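Local coordinates for glycosyl hydrolases family 31 family protein (PDB 6DRU) that catalyses the release of alpha-xylose from the non-reducing terminal glucose of xyloglucan oligosaccharides, as a family 31 glycoside hydrolase, at residues T75-G79 and N80-R84; N409-S412 and T413-S417; G436-Y439 and P440-H443. All blocks are in the same frame, centred on the assembly; numbering follows the deposited sequence.

The three contacts follow one another along the chain. Interaction 1 is the hairpin of strands 74-78 and 81-85, at one edge of a four-stranded antiparallel sheet. Interactions 2 and 3 fall in the family 31 TIM-barrel domain, at the starts of helices 413-417 and 439-455. Their centres are about 25 Å apart, against about 54 Å between interactions 1 and 2, on opposite sides of the chain's centre, and about 34 Å between interactions 1 and 3. None touches another. Interactions 2 and 3 thus belong to one barrel segment leading from strand 391-394 to strand 467-469, the former meeting sugar and two other subunits, while interaction 1 borders glycan far off in a separate beta sheet.

Interaction 1 (T75-G79 and N80-R84); sequences TLRNG and NIILR. With NAG (2-acetamido-2-deoxy-beta-D-glucopyranose), chain L; MAN (alpha-D-mannopyranose), chain I.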
ATOM      1  N   THR A  75      17.878  34.428 -11.952  1.00 64.50           N
ATOM      2  CA  THR A  75      16.711  35.260 -12.209  1.00 67.43           C
ATOM      3  C   THR A  75      16.304  35.122 -13.669  1.00 66.06           C
ATOM      4  O   THR A  75      17.156  35.107 -14.561  1.00 69.42           O
ATOM      5  CB  THR A  75      16.988  36.736 -11.873  1.00 68.04           C
ATOM      6  OG1 THR A  75      17.373  36.853 -10.496  1.00 68.16           O
ATOM      7  CG2 THR A  75      15.753  37.590 -12.118  1.00 59.46           C
ATOM      8  N   LEU A  76      14.997  35.021 -13.903  1.00 65.43           N
ATOM      9  CA  LEU A  76      14.443  34.916 -15.244  1.00 69.67           C
ATOM     10  C   LEU A  76      13.179  35.760 -15.306  1.00 67.17           C
ATOM     11  O   LEU A  76      12.368  35.742 -14.377  1.00 65.21           O
ATOM     12  CB  LEU A  76      14.135  33.458 -15.617  1.00 59.70           C
ATOM     13  CG  LEU A  76      14.380  33.024 -17.067  1.00 84.35           C
ATOM     14  CD1 LEU A  76      14.204  31.520 -17.203  1.00 67.85           C
ATOM     15  CD2 LEU A  76      13.474  33.756 -18.054  1.00 87.91           C
ATOM     16  N   ARG A  77      13.020  36.501 -16.399  1.00 61.06           N
ATOM     17  CA  ARG A  77      11.890  37.401 -16.564  1.00 61.88           C
ATOM     18  C   ARG A  77      11.176  37.110 -17.873  1.00 62.68           C
ATOM     19  O   ARG A  77      11.814  36.919 -18.914  1.00 69.37           O
ATOM     20  CB  ARG A  77      12.330  38.870 -16.536  1.00 66.21           C
ATOM     21  CG  ARG A  77      11.198  39.845 -16.819  1.00 63.91           C
ATOM     22  CD  ARG A  77      11.615  41.289 -16.615  1.00 73.59           C
ATOM     23  NE  ARG A  77      10.512  42.202 -16.901  1.00 69.47           N
ATOM     24  CZ  ARG A  77      10.574  43.520 -16.755  1.00 62.87           C
ATOM     25  NH1 ARG A  77      11.690  44.090 -16.323  1.00 76.32           N
ATOM     26  NH2 ARG A  77       9.518  44.267 -17.042  1.00 66.66           N
ATOM     27  N   ASN A  78       9.847  37.076 -17.808  1.00 53.28           N
ATOM     28  CA  ASN A  78       8.997  36.926 -18.985  1.00 60.52           C
ATOM     29  C   ASN A  78       7.798  37.845 -18.796  1.00 70.53           C
ATOM     30  O   ASN A  78       6.975  37.617 -17.905  1.00 64.96           O
ATOM     31  CB  ASN A  78       8.551  35.476 -19.171  1.00 54.78           C
ATOM     32  CG  ASN A  78       7.510  35.322 -20.261  1.00 62.65           C
ATOM     33  OD1 ASN A  78       7.487  36.084 -21.228  1.00 64.40           O
ATOM     34  ND2 ASN A  78       6.632  34.337 -20.106  1.00 57.52           N
ATOM     35  N   GLY A  79       7.701  38.879 -19.623  1.00 66.52           N
ATOM     36  CA  GLY A  79       6.614  39.831 -19.460  1.00 63.84           C
ATOM     37  C   GLY A  79       6.805  40.641 -18.194  1.00 59.79           C
ATOM     38  O   GLY A  79       7.876  41.210 -17.952  1.00 66.88           O
ATOM     39  N   ASN A  80       5.767  40.689 -17.361  1.00 56.87           N
ATOM     40  CA  ASN A  80       5.817  41.424 -16.106  1.00 65.45           C
ATOM     41  C   ASN A  80       6.011  40.515 -14.900  1.00 68.44           C
ATOM     42  O   ASN A  80       5.956  40.994 -13.762  1.00 70.00           O
ATOM     43  CB  ASN A  80       4.555  42.280 -15.930  1.00 72.82           C
ATOM     44  CG  ASN A  80       3.268  41.463 -15.957  1.00 81.05           C
ATOM     45  OD1 ASN A  80       3.251  40.285 -15.605  1.00 85.78           O
ATOM     46  ND2 ASN A  80       2.177  42.099 -16.373  1.00 77.96           N
ATOM     47  N   ILE A  81       6.235  39.220 -15.117  1.00 67.44           N
ATOM     48  CA  ILE A  81       6.489  38.273 -14.036  1.00 69.39           C
ATOM     49  C   ILE A  81       7.974  37.940 -14.027  1.00 59.23           C
ATOM     50  O   ILE A  81       8.608  37.827 -15.085  1.00 55.34           O
ATOM     51  CB  ILE A  81       5.620  37.004 -14.174  1.00 69.51           C
ATOM     52  CG1 ILE A  81       5.656  36.186 -12.882  1.00 68.38           C
ATOM     53  CG2 ILE A  81       6.069  36.139 -15.339  1.00 54.87           C
ATOM     54  CD1 ILE A  81       4.729  34.990 -12.898  1.00 57.65           C
ATOM     55  N   ILE A  82       8.542  37.823 -12.830  1.00 60.36           N
ATOM     56  CA  ILE A  82       9.956  37.517 -12.654  1.00 58.16           C
ATOM     57  C   ILE A  82      10.083  36.330 -11.712  1.00 63.62           C
ATOM     58  O   ILE A  82       9.394  36.257 -10.690  1.00 62.70           O
ATOM     59  CB  ILE A  82      10.736  38.732 -12.103  1.00 64.64           C
ATOM     60  CG1 ILE A  82      10.857  39.826 -13.167  1.00 70.11           C
ATOM     61  CG2 ILE A  82      12.113  38.322 -11.606  1.00 58.41           C
ATOM     62  CD1 ILE A  82      11.749  40.978 -12.749  1.00 63.36           C
ATOM     63  N   LEU A  83      10.969  35.402 -12.061  1.00 62.56           N
ATOM     64  CA  LEU A  83      11.307  34.274 -11.207  1.00 49.43           C
ATOM     65  C   LEU A  83      12.669  34.513 -10.574  1.00 52.48           C
ATOM     66  O   LEU A  83      13.611  34.944 -11.246  1.00 57.71           O
ATOM     67  CB  LEU A  83      11.322  32.970 -12.008  1.00 62.53           C
ATOM     68  CG  LEU A  83      12.228  31.845 -11.497  1.00 56.90           C
ATOM     69  CD1 LEU A  83      11.662  31.194 -10.242  1.00 55.35           C
ATOM     70  CD2 LEU A  83      12.464  30.814 -12.589  1.00 57.72           C
ATOM     71  N   ARG A  84      12.765  34.243  -9.276  1.00 50.68           N
ATOM     72  CA  ARG A  84      14.020  34.363  -8.540  1.00 52.20           C
ATOM     73  C   ARG A  84      14.238  33.083  -7.746  1.00 63.28           C
ATOM     74  O   ARG A  84      13.511  32.813  -6.785  1.00 63.50           O
ATOM     75  CB  ARG A  84      14.007  35.583  -7.617  1.00 51.43           C
ATOM     76  CG  ARG A  84      14.182  36.910  -8.337  1.00 61.29           C
ATOM     77  CD  ARG A  84      14.611  38.011  -7.377  1.00 62.71           C
ATOM     78  NE  ARG A  84      14.893  39.263  -8.073  1.00 69.77           N
ATOM     79  CZ  ARG A  84      14.036  40.274  -8.174  1.00 79.22           C
ATOM     80  NH1 ARG A  84      12.835  40.187  -7.619  1.00 76.15           N
ATOM     81  NH2 ARG A  84      14.381  41.374  -8.829  1.00 81.04           N
TER
HETATM   82  C1  NAG L 827      18.889  37.149 -18.917  1.00119.64           C
HETATM   83  C2  NAG L 827      20.353  36.889 -18.629  1.00125.98           C
HETATM   84  C3  NAG L 827      20.587  36.611 -17.190  1.00130.23           C
HETATM   85  C4  NAG L 827      19.976  37.699 -16.334  1.00124.97           C
HETATM   86  C5  NAG L 827      18.522  37.899 -16.700  1.00114.35           C
HETATM   87  C6  NAG L 827      17.954  39.056 -15.907  1.00103.92           C
HETATM   88  C7  NAG L 827      21.384  36.033 -20.697  1.00104.98           C
HETATM   89  C8  NAG L 827      21.870  34.870 -21.532  1.00 98.75           C
HETATM   90  N2  NAG L 827      20.811  35.798 -19.419  1.00112.80           N
HETATM   91  O3  NAG L 827      21.972  36.488 -16.960  1.00128.74           O
HETATM   92  O4  NAG L 827      20.069  37.341 -14.975  1.00110.76           O
HETATM   93  O5  NAG L 827      18.418  38.176 -18.077  1.00118.33           O
HETATM   94  O6  NAG L 827      16.577  38.847 -15.691  1.00 86.84           O
HETATM   95  O7  NAG L 827      21.484  37.167 -21.120  1.00115.94           O
HETATM   96  C1  MAN I   9      14.128  42.319  -1.181  1.00 92.44           C
HETATM   97  C2  MAN I   9      14.850  43.534  -1.719  1.00 82.54           C
HETATM   98  C3  MAN I   9      14.540  43.698  -3.192  1.00 87.27           C
HETATM   99  C4  MAN I   9      14.721  42.391  -3.938  1.00 97.27           C
HETATM  100  C5  MAN I   9      14.067  41.248  -3.190  1.00 95.36           C
HETATM  101  C6  MAN I   9      14.370  39.951  -3.905  1.00 83.64           C
HETATM  102  O2  MAN I   9      16.240  43.383  -1.547  1.00 87.89           O
HETATM  103  O3  MAN I   9      15.411  44.660  -3.740  1.00 86.80           O
HETATM  104  O4  MAN I   9      14.132  42.502  -5.213  1.00 85.04           O
HETATM  105  O5  MAN I   9      14.567  41.177  -1.875  1.00 95.39           O
HETATM  106  O6  MAN I   9      15.727  39.623  -3.705  1.00 94.71           O
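Leu76 and Leu83 exchange two backbone hydrogen bonds, from Leu83 N to Leu76 O (2.7 Å) and from Leu76 N to Leu83 O (3.0 Å). A second hydrogen-bonded pair follows at Asn78 and Ile81: Asn78 N gives a nearly straight bond to Ile81 O (3.1 Å, 166° at the hydrogen), while the return bond from Ile81 N, at 3.3 Å, reaches Asn78 O from above its carbonyl plane. Beyond the ladder, Arg77 NE donates to Gly79 O (3.0 Å), which sits at the edge of the guanidinium and in its plane. The extended arginine chain, with CG anti to the backbone N (chi1 175°), spans the distance to this turn carbonyl.

The backbone bonds define a beta hairpin closed by a type II' turn from Asn78 to Ile81. Gly79 suits the second position of the turn because a positive phi (69°) with a strongly negative psi favours glycine. Hairpin strand 81-85 pairs in turn with strand 98-102.

On the face carrying Thr75, Arg77, Ile82 and Arg84, Ile82 packs between two residues of the opposing strand. Its CG1 meets Arg77 CG at 3.7 Å and its CG2 meets Thr75 CG2 at 3.7 Å, both side chains crossing it at a slant. Thr75 and Arg84 lie alongside each other, pointing the same way. The Arg84 guanidinium is salt-bridged to Glu108 and makes a cation-pi contact with Tyr100, and O4 of a glycan mannose lies over one face, offset toward the rim, 3.6 Å from Arg84 NH1. Leu76 and Leu83 occupy the other face, where Leu83 also packs on Ile21 of strand 17-23.

Interaction 2 (N409-S412 and T413-S417); sequences NGQS and TYIES. With BGC (beta-D-glucopyranose), chain F; GAL (beta-D-galactopyranose), chain B.
Thr413 opens helix 413-417 right after Ser412, and its side chain comes within about 4 Å of a bound alpha-D-xylopyranose. Tyr414 faces a second subunit: its OH hydrogen-bonds Thr69 O there, and its ring meets His14 of that subunit edge-to-face.

Ile415 brings in the cap. Ser412 is the N-cap: its OG accepts from Ile415 N (3.1 Å, 164° at the hydrogen), placed there by a chi1 of 71° that sets the hydroxyl between the backbone N and the carbonyl carbon; a serine is short enough to reach forward to an amide of the first turn. Ile415 CD1 lies 3.7 Å from Gln411 NE2, an amide that hydrogen-bonds Tyr335 OH of a third subunit.

Glu416 N donates to Ser412 O (2.9 Å) in the carbonyl plane, the first regular helical bond. The Glu416 chain, with CG anti to the carbonyl carbon (chi1 -72°) and extended beyond it, runs to the loop, where OE2 receives a weak bond from Gly410 N (3.3 Å). Asn409 ND2 is modelled as donating to O4 of a bound glucose (3.1 Å), though the exact placing of this amide is doubtful. Ser417 OG donates to Tyr414 O and also bonds His14 NE2 of the second subunit.

The helix N-terminus would tend to favour a charged Glu416 carboxylate; the weak Gly410 bond adds little, and the nearby Gln411 O, 3.3 Å from Glu416 OE2, would tend to work against it.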
ATOM      1  N   ASN A 409     -26.141   4.037  -4.836  1.00 61.58           N
ATOM      2  CA  ASN A 409     -27.155   4.987  -5.264  1.00 59.11           C
ATOM      3  C   ASN A 409     -28.457   4.267  -5.598  1.00 52.72           C
ATOM      4  O   ASN A 409     -28.467   3.099  -5.997  1.00 56.45           O
ATOM      5  CB  ASN A 409     -26.657   5.777  -6.475  1.00 52.85           C
ATOM      6  CG  ASN A 409     -27.496   7.007  -6.756  1.00 63.67           C
ATOM      7  OD1 ASN A 409     -28.363   7.375  -5.965  1.00 78.02           O
ATOM      8  ND2 ASN A 409     -27.238   7.652  -7.889  1.00 59.91           N
ATOM      9  N   GLY A 410     -29.569   4.979  -5.430  1.00 65.94           N
ATOM     10  CA  GLY A 410     -30.877   4.420  -5.688  1.00 64.94           C
ATOM     11  C   GLY A 410     -31.454   3.584  -4.571  1.00 58.43           C
ATOM     12  O   GLY A 410     -32.644   3.247  -4.624  1.00 75.04           O
ATOM     13  N   GLN A 411     -30.663   3.235  -3.562  1.00 55.31           N
ATOM     14  CA  GLN A 411     -31.146   2.436  -2.448  1.00 53.15           C
ATOM     15  C   GLN A 411     -31.635   3.365  -1.337  1.00 63.46           C
ATOM     16  O   GLN A 411     -31.709   4.585  -1.510  1.00 76.17           O
ATOM     17  CB  GLN A 411     -30.052   1.473  -1.985  1.00 58.39           C
ATOM     18  CG  GLN A 411     -29.642   0.464  -3.058  1.00 56.02           C
ATOM     19  CD  GLN A 411     -28.629  -0.554  -2.568  1.00 57.65           C
ATOM     20  OE1 GLN A 411     -27.537  -0.677  -3.125  1.00 52.25           O
ATOM     21  NE2 GLN A 411     -28.989  -1.294  -1.526  1.00 58.35           N
ATOM     22  N   SER A 412     -31.991   2.796  -0.188  1.00 57.34           N
ATOM     23  CA  SER A 412     -32.521   3.594   0.910  1.00 50.56           C
ATOM     24  C   SER A 412     -31.485   4.599   1.397  1.00 60.70           C
ATOM     25  O   SER A 412     -30.276   4.406   1.244  1.00 55.72           O
ATOM     26  CB  SER A 412     -32.959   2.695   2.067  1.00 45.44           C
ATOM     27  OG  SER A 412     -31.845   2.117   2.721  1.00 59.91           O
ATOM     28  N   THR A 413     -31.977   5.689   1.990  1.00 60.27           N
ATOM     29  CA  THR A 413     -31.076   6.706   2.521  1.00 61.17           C
ATOM     30  C   THR A 413     -30.260   6.172   3.692  1.00 56.74           C
ATOM     31  O   THR A 413     -29.153   6.663   3.945  1.00 57.86           O
ATOM     32  CB  THR A 413     -31.868   7.943   2.943  1.00 63.24           C
ATOM     33  OG1 THR A 413     -32.669   7.633   4.090  1.00 73.49           O
ATOM     34  CG2 THR A 413     -32.776   8.402   1.812  1.00 60.02           C
ATOM     35  N   TYR A 414     -30.783   5.180   4.415  1.00 49.61           N
ATOM     36  CA  TYR A 414     -29.998   4.545   5.469  1.00 52.98           C
ATOM     37  C   TYR A 414     -28.806   3.800   4.881  1.00 59.23           C
ATOM     38  O   TYR A 414     -27.677   3.931   5.369  1.00 63.15           O
ATOM     39  CB  TYR A 414     -30.874   3.596   6.289  1.00 50.03           C
ATOM     40  CG  TYR A 414     -30.151   2.976   7.468  1.00 53.61           C
ATOM     41  CD1 TYR A 414     -29.409   1.809   7.323  1.00 52.66           C
ATOM     42  CD2 TYR A 414     -30.200   3.566   8.725  1.00 63.58           C
ATOM     43  CE1 TYR A 414     -28.741   1.247   8.395  1.00 59.20           C
ATOM     44  CE2 TYR A 414     -29.536   3.009   9.803  1.00 61.89           C
ATOM     45  CZ  TYR A 414     -28.808   1.850   9.633  1.00 64.41           C
ATOM     46  OH  TYR A 414     -28.145   1.294  10.703  1.00 61.04           O
ATOM     47  N   ILE A 415     -29.043   3.002   3.838  1.00 52.36           N
ATOM     48  CA  ILE A 415     -27.956   2.269   3.194  1.00 53.92           C
ATOM     49  C   ILE A 415     -26.969   3.233   2.549  1.00 59.70           C
ATOM     50  O   ILE A 415     -25.748   3.057   2.652  1.00 63.63           O
ATOM     51  CB  ILE A 415     -28.524   1.269   2.170  1.00 59.10           C
ATOM     52  CG1 ILE A 415     -29.291   0.155   2.884  1.00 54.67           C
ATOM     53  CG2 ILE A 415     -27.414   0.688   1.308  1.00 49.00           C
ATOM     54  CD1 ILE A 415     -30.018  -0.776   1.945  1.00 57.57           C
ATOM     55  N   GLU A 416     -27.482   4.271   1.881  1.00 50.81           N
ATOM     56  CA  GLU A 416     -26.611   5.269   1.266  1.00 51.09           C
ATOM     57  C   GLU A 416     -25.734   5.965   2.299  1.00 58.22           C
ATOM     58  O   GLU A 416     -24.603   6.356   1.990  1.00 65.41           O
ATOM     59  CB  GLU A 416     -27.444   6.302   0.506  1.00 52.28           C
ATOM     60  CG  GLU A 416     -28.059   5.790  -0.786  1.00 61.51           C
ATOM     61  CD  GLU A 416     -29.056   6.768  -1.381  1.00 69.97           C
ATOM     62  OE1 GLU A 416     -29.526   7.657  -0.641  1.00 73.57           O
ATOM     63  OE2 GLU A 416     -29.365   6.650  -2.586  1.00 72.71           O
ATOM     64  N   SER A 417     -26.228   6.118   3.528  1.00 50.75           N
ATOM     65  CA  SER A 417     -25.476   6.791   4.578  1.00 59.93           C
ATOM     66  C   SER A 417     -24.406   5.906   5.207  1.00 60.12           C
ATOM     67  O   SER A 417     -23.531   6.430   5.906  1.00 57.45           O
ATOM     68  CB  SER A 417     -26.428   7.300   5.661  1.00 54.90           C
ATOM     69  OG  SER A 417     -27.075   6.226   6.320  1.00 62.15           O
TER
HETATM   70  C2  BGC F   5     -30.955  10.373  -5.272  1.00 78.70           C
HETATM   71  C3  BGC F   5     -29.608  10.458  -5.901  1.00 77.59           C
HETATM   72  C4  BGC F   5     -29.730  10.235  -7.420  1.00 70.77           C
HETATM   73  C5  BGC F   5     -30.779  11.144  -7.997  1.00 73.66           C
HETATM   74  C6  BGC F   5     -30.980  10.824  -9.472  1.00 72.71           C
HETATM   75  C1  BGC F   5     -31.852  11.370  -5.959  1.00 74.67           C
HETATM   76  O2  BGC F   5     -30.874  10.673  -3.861  1.00 83.71           O
HETATM   77  O3  BGC F   5     -28.787   9.495  -5.345  1.00 76.03           O
HETATM   78  O4  BGC F   5     -28.494  10.509  -8.042  1.00 63.38           O
HETATM   79  O5  BGC F   5     -32.008  10.964  -7.321  1.00 79.50           O
HETATM   80  O6  BGC F   5     -32.210  11.360  -9.909  1.00 61.37           O
HETATM   81  C1  GAL B   4     -36.316   8.189  -0.868  1.00118.52           C
HETATM   82  C2  GAL B   4     -37.388   7.127  -0.780  1.00126.48           C
HETATM   83  C3  GAL B   4     -37.023   5.787  -0.856  1.00127.79           C
HETATM   84  C4  GAL B   4     -35.952   5.597  -1.913  1.00121.30           C
HETATM   85  C5  GAL B   4     -34.901   6.686  -1.860  1.00115.81           C
HETATM   86  C6  GAL B   4     -33.918   6.475  -2.993  1.00 98.82           C
HETATM   87  O2  GAL B   4     -38.222   7.373   0.331  1.00103.70           O
HETATM   88  O3  GAL B   4     -38.183   4.996  -0.960  1.00132.97           O
HETATM   89  O4  GAL B   4     -36.544   5.585  -3.191  1.00125.89           O
HETATM   90  O5  GAL B   4     -35.512   7.947  -1.999  1.00119.34           O
HETATM   91  O6  GAL B   4     -32.989   7.537  -3.025  1.00 92.45           O

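Interaction 3 (G436-Y439 and P440-H443); sequences GKLY and PWAH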
ATOM      1  N   GLY A 436      -8.603  10.554 -11.902  1.00 55.02           N
ATOM      2  CA  GLY A 436     -10.054  10.584 -11.785  1.00 55.93           C
ATOM      3  C   GLY A 436     -10.691  11.892 -12.216  1.00 54.92           C
ATOM      4  O   GLY A 436     -11.794  11.894 -12.770  1.00 54.81           O
ATOM      5  N   LYS A 437     -10.019  13.019 -11.968  1.00 49.17           N
ATOM      6  CA  LYS A 437     -10.580  14.314 -12.338  1.00 51.56           C
ATOM      7  C   LYS A 437     -10.776  14.459 -13.840  1.00 53.77           C
ATOM      8  O   LYS A 437     -11.450  15.401 -14.272  1.00 66.99           O
ATOM      9  CB  LYS A 437      -9.689  15.443 -11.818  1.00 52.69           C
ATOM     10  CG  LYS A 437      -9.317  15.314 -10.350  1.00 55.86           C
ATOM     11  CD  LYS A 437     -10.540  15.435  -9.456  1.00 50.40           C
ATOM     12  CE  LYS A 437     -10.924  16.889  -9.236  1.00 59.57           C
ATOM     13  NZ  LYS A 437     -12.383  17.118  -9.414  1.00 63.29           N
ATOM     14  N   LEU A 438     -10.205  13.558 -14.641  1.00 50.74           N
ATOM     15  CA  LEU A 438     -10.346  13.605 -16.090  1.00 50.72           C
ATOM     16  C   LEU A 438     -11.687  13.066 -16.572  1.00 51.31           C
ATOM     17  O   LEU A 438     -12.124  13.432 -17.668  1.00 55.14           O
ATOM     18  CB  LEU A 438      -9.201  12.819 -16.743  1.00 47.69           C
ATOM     19  CG  LEU A 438      -9.270  12.440 -18.226  1.00 48.40           C
ATOM     20  CD1 LEU A 438      -9.212  13.674 -19.110  1.00 45.70           C
ATOM     21  CD2 LEU A 438      -8.159  11.468 -18.585  1.00 58.31           C
ATOM     22  N   TYR A 439     -12.358  12.234 -15.769  1.00 53.26           N
ATOM     23  CA  TYR A 439     -13.521  11.496 -16.262  1.00 56.43           C
ATOM     24  C   TYR A 439     -14.617  12.391 -16.831  1.00 64.29           C
ATOM     25  O   TYR A 439     -15.022  12.166 -17.986  1.00 60.61           O
ATOM     26  CB  TYR A 439     -14.066  10.583 -15.156  1.00 49.21           C
ATOM     27  CG  TYR A 439     -15.127   9.626 -15.645  1.00 57.37           C
ATOM     28  CD1 TYR A 439     -16.471   9.981 -15.641  1.00 61.85           C
ATOM     29  CD2 TYR A 439     -14.785   8.368 -16.120  1.00 65.07           C
ATOM     30  CE1 TYR A 439     -17.442   9.107 -16.093  1.00 61.03           C
ATOM     31  CE2 TYR A 439     -15.747   7.488 -16.571  1.00 68.44           C
ATOM     32  CZ  TYR A 439     -17.074   7.862 -16.556  1.00 64.69           C
ATOM     33  OH  TYR A 439     -18.034   6.985 -17.008  1.00 60.37           O
ATOM     34  N   PRO A 440     -15.148  13.392 -16.114  1.00 58.22           N
ATOM     35  CA  PRO A 440     -16.193  14.225 -16.730  1.00 52.96           C
ATOM     36  C   PRO A 440     -15.673  15.079 -17.870  1.00 58.48           C
ATOM     37  O   PRO A 440     -16.422  15.362 -18.814  1.00 56.27           O
ATOM     38  CB  PRO A 440     -16.692  15.082 -15.561  1.00 55.26           C
ATOM     39  CG  PRO A 440     -15.519  15.185 -14.659  1.00 64.85           C
ATOM     40  CD  PRO A 440     -14.817  13.859 -14.753  1.00 55.96           C
ATOM     41  N   TRP A 441     -14.409  15.500 -17.807  1.00 58.79           N
ATOM     42  CA  TRP A 441     -13.811  16.250 -18.905  1.00 59.62           C
ATOM     43  C   TRP A 441     -13.756  15.407 -20.174  1.00 51.61           C
ATOM     44  O   TRP A 441     -14.081  15.889 -21.265  1.00 49.68           O
ATOM     45  CB  TRP A 441     -12.413  16.715 -18.495  1.00 53.89           C
ATOM     46  CG  TRP A 441     -11.763  17.708 -19.408  1.00 51.87           C
ATOM     47  CD1 TRP A 441     -11.739  19.063 -19.258  1.00 50.90           C
ATOM     48  CD2 TRP A 441     -11.017  17.422 -20.597  1.00 56.37           C
ATOM     49  NE1 TRP A 441     -11.030  19.641 -20.284  1.00 54.93           N
ATOM     50  CE2 TRP A 441     -10.578  18.655 -21.120  1.00 58.08           C
ATOM     51  CE3 TRP A 441     -10.681  16.245 -21.273  1.00 49.92           C
ATOM     52  CZ2 TRP A 441      -9.822  18.744 -22.287  1.00 51.40           C
ATOM     53  CZ3 TRP A 441      -9.931  16.335 -22.432  1.00 55.71           C
ATOM     54  CH2 TRP A 441      -9.510  17.576 -22.927  1.00 58.83           C
ATOM     55  N   ALA A 442     -13.358  14.140 -20.045  1.00 46.46           N
ATOM     56  CA  ALA A 442     -13.330  13.247 -21.197  1.00 54.20           C
ATOM     57  C   ALA A 442     -14.726  12.842 -21.645  1.00 60.48           C
ATOM     58  O   ALA A 442     -14.904  12.469 -22.810  1.00 56.23           O
ATOM     59  CB  ALA A 442     -12.503  12.001 -20.879  1.00 54.54           C
ATOM     60  N   HIS A 443     -15.715  12.899 -20.749  1.00 69.37           N
ATOM     61  CA  HIS A 443     -17.090  12.625 -21.154  1.00 55.39           C
ATOM     62  C   HIS A 443     -17.635  13.748 -22.028  1.00 56.58           C
ATOM     63  O   HIS A 443     -18.295  13.487 -23.041  1.00 56.99           O
ATOM     64  CB  HIS A 443     -17.968  12.416 -19.920  1.00 48.69           C
ATOM     65  CG  HIS A 443     -19.283  11.765 -20.217  1.00 48.55           C
ATOM     66  ND1 HIS A 443     -19.399  10.662 -21.034  1.00 49.37           N
ATOM     67  CD2 HIS A 443     -20.538  12.055 -19.798  1.00 53.24           C
ATOM     68  CE1 HIS A 443     -20.668  10.302 -21.109  1.00 48.83           C
ATOM     69  NE2 HIS A 443     -21.379  11.129 -20.365  1.00 48.87           N
TER
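Leu438 and Tyr439 offer their carbonyls to the first turn of helix 439-455, which lies in the crossover between the parallel TIM-barrel strands 391-394 and 467-469. Ala442 N donates to Leu438 O at 2.8 Å, nearly straight in line with the carbonyl, and His443 N donates to Tyr439 O at 2.9 Å with a more bent hydrogen angle of 139°. Pro440 fits this turn well: it has no N-H to leave without an acceptor at a helix start, and its ring restrains phi near the helical value. Pro440 CD lies beside Tyr439 CB (3.4 Å), as the peptide link between them largely dictates.

The side chains add an apolar layer. Leu438 CD1 reaches Trp441 CE3 at 3.7 Å, meeting the indole at a slant, and also rests 4.1 Å from Ala442 CB. Leucine CG is anti to the backbone N (chi1 166°), which swings this methyl toward the helix although the side chain sets out away from it. Alanine, with just a methyl, leaves room for the leucine branch to lie close to the turn.

One step further out, Trp441 is set by edge-to-face contacts with Phe479 and Phe46. Tyr365 holds two of the residues at once, its O accepting from Tyr439 OH and its OH bonding His443 ND1, while Ser367 OG gives Tyr439 O a second partner. His443 lies about 8 Å, side chain to side chain, from the active-site Asp395. Before the helix, Tyr439 N closes a tight turn onto Gly436 O (3.1 Å), and Lys437 NZ ends hydrogen-bonded to Pro177 O of strand 176-183.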